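Local coordinates for biofilm-associated surface protein (Staphylococcus aureus, PDB 7C7U) that probably acts as a cell wall-anchored, calcium-binding surface adhesin in biofilm formation, with a switch that modulates functional amyloid formation, at residues Gln534-Asn539 and Val546-Ser551; Gly557-Pro562 and Thr566-Asn571. All blocks are in the same frame, centred on the assembly; numbering follows the deposited sequence.

Contact 1: Gln534-Asn539 and Val546-Ser551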
loop_
_atom_site.group_PDB
_atom_site.type_symbol
_atom_site.label_atom_id
_atom_site.label_comp_id
_atom_site.label_asym_id
_atom_site.label_seq_id
_atom_site.Cartn_x
_atom_site.Cartn_y
_atom_site.Cartn_z
ATOM N N GLN A 534 -32.971 7.533 -6.244
ATOM C CA GLN A 534 -34.392 7.827 -6.369
ATOM C C GLN A 534 -35.019 7.239 -7.629
ATOM O O GLN A 534 -36.209 7.471 -7.874
ATOM C CB GLN A 534 -34.617 9.344 -6.365
ATOM C CG GLN A 534 -33.883 10.092 -5.273
ATOM C CD GLN A 534 -34.583 9.995 -3.938
ATOM O OE1 GLN A 534 -35.726 9.541 -3.859
ATOM N NE2 GLN A 534 -33.902 10.420 -2.877
ATOM N N GLN A 535 -34.257 6.502 -8.436
ATOM C CA GLN A 535 -34.754 5.991 -9.705
ATOM C C GLN A 535 -34.205 4.592 -9.940
ATOM O O GLN A 535 -33.098 4.261 -9.505
ATOM C CB GLN A 535 -34.405 6.909 -10.887
ATOM C CG GLN A 535 -32.928 6.993 -11.215
ATOM C CD GLN A 535 -32.649 7.986 -12.324
ATOM O OE1 GLN A 535 -33.568 8.441 -13.009
ATOM N NE2 GLN A 535 -31.378 8.332 -12.505
ATOM N N ILE A 536 -35.006 3.773 -10.616
ATOM C CA ILE A 536 -34.655 2.402 -10.977
ATOM C C ILE A 536 -34.594 2.328 -12.500
ATOM O O ILE A 536 -35.632 2.393 -13.171
ATOM C CB ILE A 536 -35.664 1.387 -10.419
ATOM C CG1 ILE A 536 -35.857 1.589 -8.914
ATOM C CG2 ILE A 536 -35.219 -0.034 -10.719
ATOM C CD1 ILE A 536 -36.767 0.553 -8.271
ATOM N N VAL A 537 -33.387 2.185 -13.046
ATOM C CA VAL A 537 -33.206 2.076 -14.491
ATOM C C VAL A 537 -33.400 0.625 -14.923
ATOM O O VAL A 537 -32.817 -0.296 -14.335
ATOM C CB VAL A 537 -31.821 2.593 -14.908
ATOM C CG1 VAL A 537 -31.706 2.619 -16.436
ATOM C CG2 VAL A 537 -31.563 3.975 -14.312
ATOM N N VAL A 538 -34.220 0.421 -15.960
ATOM C CA VAL A 538 -34.495 -0.902 -16.510
ATOM C C VAL A 538 -34.150 -0.912 -17.996
ATOM O O VAL A 538 -34.190 0.118 -18.676
ATOM C CB VAL A 538 -35.967 -1.333 -16.296
ATOM C CG1 VAL A 538 -36.257 -1.536 -14.824
ATOM C CG2 VAL A 538 -36.928 -0.310 -16.919
ATOM N N ASN A 539 -33.802 -2.101 -18.490
ATOM C CA ASN A 539 -33.466 -2.345 -19.888
ATOM C C ASN A 539 -34.407 -3.401 -20.448
ATOM O O ASN A 539 -34.749 -4.367 -19.758
ATOM C CB ASN A 539 -32.011 -2.812 -20.042
ATOM C CG ASN A 539 -31.043 -1.957 -19.249
ATOM O OD1 ASN A 539 -30.786 -0.814 -19.605
ATOM N ND2 ASN A 539 -30.527 -2.500 -18.151
ATOM N N VAL A 546 -42.228 -2.258 -18.846
ATOM C CA VAL A 546 -41.535 -3.003 -17.797
ATOM C C VAL A 546 -42.081 -2.574 -16.441
ATOM O O VAL A 546 -42.169 -1.374 -16.150
ATOM C CB VAL A 546 -40.015 -2.780 -17.862
ATOM C CG1 VAL A 546 -39.305 -3.599 -16.775
ATOM C CG2 VAL A 546 -39.489 -3.143 -19.224
ATOM N N THR A 547 -42.421 -3.555 -15.609
ATOM C CA THR A 547 -42.957 -3.327 -14.273
ATOM C C THR A 547 -42.032 -3.974 -13.252
ATOM O O THR A 547 -41.654 -5.140 -13.404
ATOM C CB THR A 547 -44.374 -3.898 -14.156
ATOM O OG1 THR A 547 -45.194 -3.342 -15.194
ATOM C CG2 THR A 547 -44.981 -3.573 -12.798
ATOM N N VAL A 548 -41.662 -3.217 -12.222
ATOM C CA VAL A 548 -40.717 -3.665 -11.201
ATOM C C VAL A 548 -41.473 -3.894 -9.902
ATOM O O VAL A 548 -42.228 -3.023 -9.454
ATOM C CB VAL A 548 -39.576 -2.654 -10.995
ATOM C CG1 VAL A 548 -38.615 -3.158 -9.924
ATOM C CG2 VAL A 548 -38.836 -2.415 -12.307
ATOM N N THR A 549 -41.260 -5.059 -9.297
ATOM C CA THR A 549 -41.869 -5.412 -8.024
ATOM C C THR A 549 -40.783 -5.868 -7.060
ATOM O O THR A 549 -39.725 -6.350 -7.475
ATOM C CB THR A 549 -42.925 -6.527 -8.184
ATOM O OG1 THR A 549 -42.279 -7.763 -8.514
ATOM C CG2 THR A 549 -43.929 -6.180 -9.281
ATOM N N ASP A 550 -41.044 -5.703 -5.764
ATOM C CA ASP A 550 -40.134 -6.209 -4.747
ATOM C C ASP A 550 -40.506 -7.653 -4.414
ATOM O O ASP A 550 -41.342 -8.274 -5.079
ATOM C CB ASP A 550 -40.142 -5.311 -3.507
ATOM C CG ASP A 550 -41.544 -5.046 -2.970
ATOM O OD1 ASP A 550 -41.870 -3.860 -2.739
ATOM O OD2 ASP A 550 -42.326 -6.008 -2.796
ATOM N N SER A 551 -39.892 -8.204 -3.363
ATOM C CA SER A 551 -40.172 -9.583 -2.975
ATOM C C SER A 551 -41.613 -9.791 -2.519
ATOM O O SER A 551 -42.060 -10.941 -2.446
ATOM C CB SER A 551 -39.201 -10.029 -1.874
ATOM O OG SER A 551 -38.885 -8.960 -0.999
#

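Contact 2: Gly557-Pro562 and Thr566-Asn571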
loop_
_atom_site.group_PDB
_atom_site.type_symbol
_atom_site.label_atom_id
_atom_site.label_comp_id
_atom_site.label_asym_id
_atom_site.label_seq_id
_atom_site.Cartn_x
_atom_site.Cartn_y
_atom_site.Cartn_z
ATOM N N GLY A 557 -43.165 0.538 -9.548
ATOM C CA GLY A 557 -43.209 1.421 -10.695
ATOM C C GLY A 557 -43.306 0.694 -12.019
ATOM O O GLY A 557 -42.987 -0.496 -12.117
ATOM N N THR A 558 -43.768 1.403 -13.047
ATOM C CA THR A 558 -43.881 0.854 -14.390
ATOM C C THR A 558 -43.410 1.906 -15.379
ATOM O O THR A 558 -43.585 3.108 -15.160
ATOM C CB THR A 558 -45.323 0.441 -14.745
ATOM O OG1 THR A 558 -46.076 1.606 -15.102
ATOM C CG2 THR A 558 -46.013 -0.244 -13.573
ATOM N N VAL A 559 -42.816 1.448 -16.478
ATOM C CA VAL A 559 -42.381 2.365 -17.525
ATOM C C VAL A 559 -42.435 1.644 -18.864
ATOM O O VAL A 559 -42.133 0.449 -18.959
ATOM C CB VAL A 559 -40.971 2.935 -17.238
ATOM C CG1 VAL A 559 -39.910 1.857 -17.352
ATOM C CG2 VAL A 559 -40.664 4.110 -18.157
ATOM N N THR A 560 -42.860 2.376 -19.890
ATOM C CA THR A 560 -42.773 1.916 -21.266
ATOM C C THR A 560 -41.454 2.387 -21.863
ATOM O O THR A 560 -41.100 3.564 -21.753
ATOM C CB THR A 560 -43.953 2.437 -22.092
ATOM O OG1 THR A 560 -45.136 1.703 -21.744
ATOM C CG2 THR A 560 -43.683 2.288 -23.585
ATOM N N ILE A 561 -40.734 1.468 -22.486
ATOM C CA ILE A 561 -39.437 1.784 -23.086
ATOM C C ILE A 561 -39.668 2.475 -24.432
ATOM O O ILE A 561 -40.465 1.974 -25.248
ATOM C CB ILE A 561 -38.603 0.514 -23.241
ATOM C CG1 ILE A 561 -38.236 -0.005 -21.846
ATOM C CG2 ILE A 561 -37.347 0.776 -24.073
ATOM C CD1 ILE A 561 -37.844 -1.428 -21.820
ATOM N N PRO A 562 -39.032 3.628 -24.671
ATOM C CA PRO A 562 -39.356 4.440 -25.854
ATOM C C PRO A 562 -38.848 3.834 -27.158
ATOM O O PRO A 562 -38.034 2.906 -27.191
ATOM C CB PRO A 562 -38.679 5.786 -25.563
ATOM C CG PRO A 562 -37.632 5.491 -24.544
ATOM C CD PRO A 562 -38.154 4.345 -23.728
ATOM N N THR A 566 -33.558 1.154 -25.635
ATOM C CA THR A 566 -33.832 -0.101 -24.946
ATOM C C THR A 566 -33.574 0.026 -23.449
ATOM O O THR A 566 -33.289 -0.963 -22.776
ATOM C CB THR A 566 -33.022 -1.253 -25.545
ATOM O OG1 THR A 566 -31.645 -0.885 -25.620
ATOM C CG2 THR A 566 -33.525 -1.575 -26.969
ATOM N N SER A 567 -33.673 1.243 -22.919
ATOM C CA SER A 567 -33.583 1.479 -21.486
ATOM C C SER A 567 -34.504 2.637 -21.130
ATOM O O SER A 567 -34.754 3.529 -21.950
ATOM C CB SER A 567 -32.135 1.753 -21.043
ATOM O OG SER A 567 -31.887 3.143 -20.988
ATOM N N ALA A 568 -35.054 2.580 -19.920
ATOM C CA ALA A 568 -35.965 3.604 -19.433
ATOM C C ALA A 568 -35.809 3.728 -17.924
ATOM O O ALA A 568 -35.112 2.937 -17.283
ATOM C CB ALA A 568 -37.415 3.287 -19.810
ATOM N N ALA A 569 -36.509 4.706 -17.354
ATOM C CA ALA A 569 -36.369 5.051 -15.948
ATOM C C ALA A 569 -37.700 4.911 -15.224
ATOM O O ALA A 569 -38.760 5.224 -15.774
ATOM C CB ALA A 569 -35.847 6.478 -15.784
ATOM N N ILE A 570 -37.633 4.423 -13.991
ATOM C CA ILE A 570 -38.753 4.445 -13.063
ATOM C C ILE A 570 -38.398 5.372 -11.908
ATOM O O ILE A 570 -37.288 5.312 -11.376
ATOM C CB ILE A 570 -39.071 3.024 -12.560
ATOM C CG1 ILE A 570 -39.497 2.138 -13.731
ATOM C CG2 ILE A 570 -40.131 3.059 -11.481
ATOM C CD1 ILE A 570 -39.951 0.771 -13.321
ATOM N N ASN A 571 -39.340 6.225 -11.518
ATOM C CA ASN A 571 -39.137 7.164 -10.424
ATOM C C ASN A 571 -39.934 6.730 -9.204
ATOM O O ASN A 571 -41.060 6.241 -9.327
ATOM C CB ASN A 571 -39.529 8.588 -10.829
ATOM C CG ASN A 571 -38.761 9.079 -12.036
ATOM O OD1 ASN A 571 -37.581 8.767 -12.200
ATOM N ND2 ASN A 571 -39.425 9.852 -12.890
#

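Contact 1: Gln534-Asn539 and Val546-Ser551
Val538 faces both Val546 and Val548, and the three valines form most of an apolar contact between strands 535-539 and 545-550. Val538 and Val546 meet tip to tip, CG2 of Val538 standing 4.1 Å from CG1 of Val546. Val538 and Val548 instead lie alongside each other, pointing opposite ways, with Val538 CG1 3.7 Å from Val548 CG2. The branching of Val538 serves both neighbours: CG1, anti to the carbonyl carbon (chi1 -67°), reaches Val548 and also brushes Val546 CG1, while CG2, flanked by both backbone branches of its own residue, meets Val546. Ile536 adds a looser touch, its CD1 4.5 Å from Val548 CG1 at the end of an extended chain (chi2 -176°). The strand axes run at 132° to each other and stay 8.7 Å apart, too far to be neighbours in one sheet. They belong to the two facing sheets of a beta-sandwich whose strand order matches a fibronectin type III-like, immunoglobulin-related fold, in which they would be strands B and C. Leu582 and Ala586 of strand 581-588 pack on Ile536 and Val546 and continue the apolar interior. Backbone hydrogen bonding stays within each sheet: Val538 pairs with Ala568 in one and Val548 with Gly557 in the other. The polar bonds of Asn539 also lie on its own side of the sandwich. Its CB points away from strand 545-550, and ND2 hydrogen-bonds to Asn527 OD1 and Ser525 OG.

Contact 2: Gly557-Pro562 and Thr566-Asn571
Val559 and Ile570 meet where strands 555-560 and 567-571, outermost strands of the two sheets of an immunoglobulin-related beta-sandwich, close one of its edges. The strands run nearly antiparallel at 152°, yet their axes approach only to 6.5 Å, and side chains, not backbone bonds, join them. CB of Val559 lies 3.5 Å from the carbonyl oxygen of Ala569. From there CG2, anti to the backbone N, comes to 3.2 Å from the same Ala569 O and also packs on CB of Ala568. CG1, straddled by the N and C of its own main chain (chi1 68°), turns to the other neighbour and sits 3.7 Å from CG1 of Ile570, the two side chains crossing at a slant; it also touches Ala568 CB. Ile570 spreads over Gly557, where the lack of a side chain makes room: its CG2 is 3.6 Å from Gly557 CA, and its CD1 reaches Gly557 O. Ala568 CB also receives CG1 of Ile561 and CD of Pro562, beside the short loop that joins the strands. Thr566, at the far side of that loop, hydrogen-bonds through OG1 to Ser449 OG and Val447 O of the preceding domain, linking this corner to its neighbour. CG2 of Ile561 rests against the main chain here, 3.7 Å from Thr566 CA.

Contacts 1 and 2 lie side by side in one beta-sandwich, their centres 8 Å apart, and each spans the same two sheets. Within one sheet Val546 N lies 2.7 Å from Val559 O, a probable hydrogen bond between strands 545-550 and 555-560. Within the other, Ile536 N and Ile570 O, 2.9 Å apart, probably bond likewise. Side chains join the interiors: Val538 touches Val559, Val546 touches Ile561 and Val548 touches Ile570. Contact 1 is the buried part; contact 2 closes the partly open edge. None of the calcium ligands, which end in sequence at Glu509, belongs to either contact.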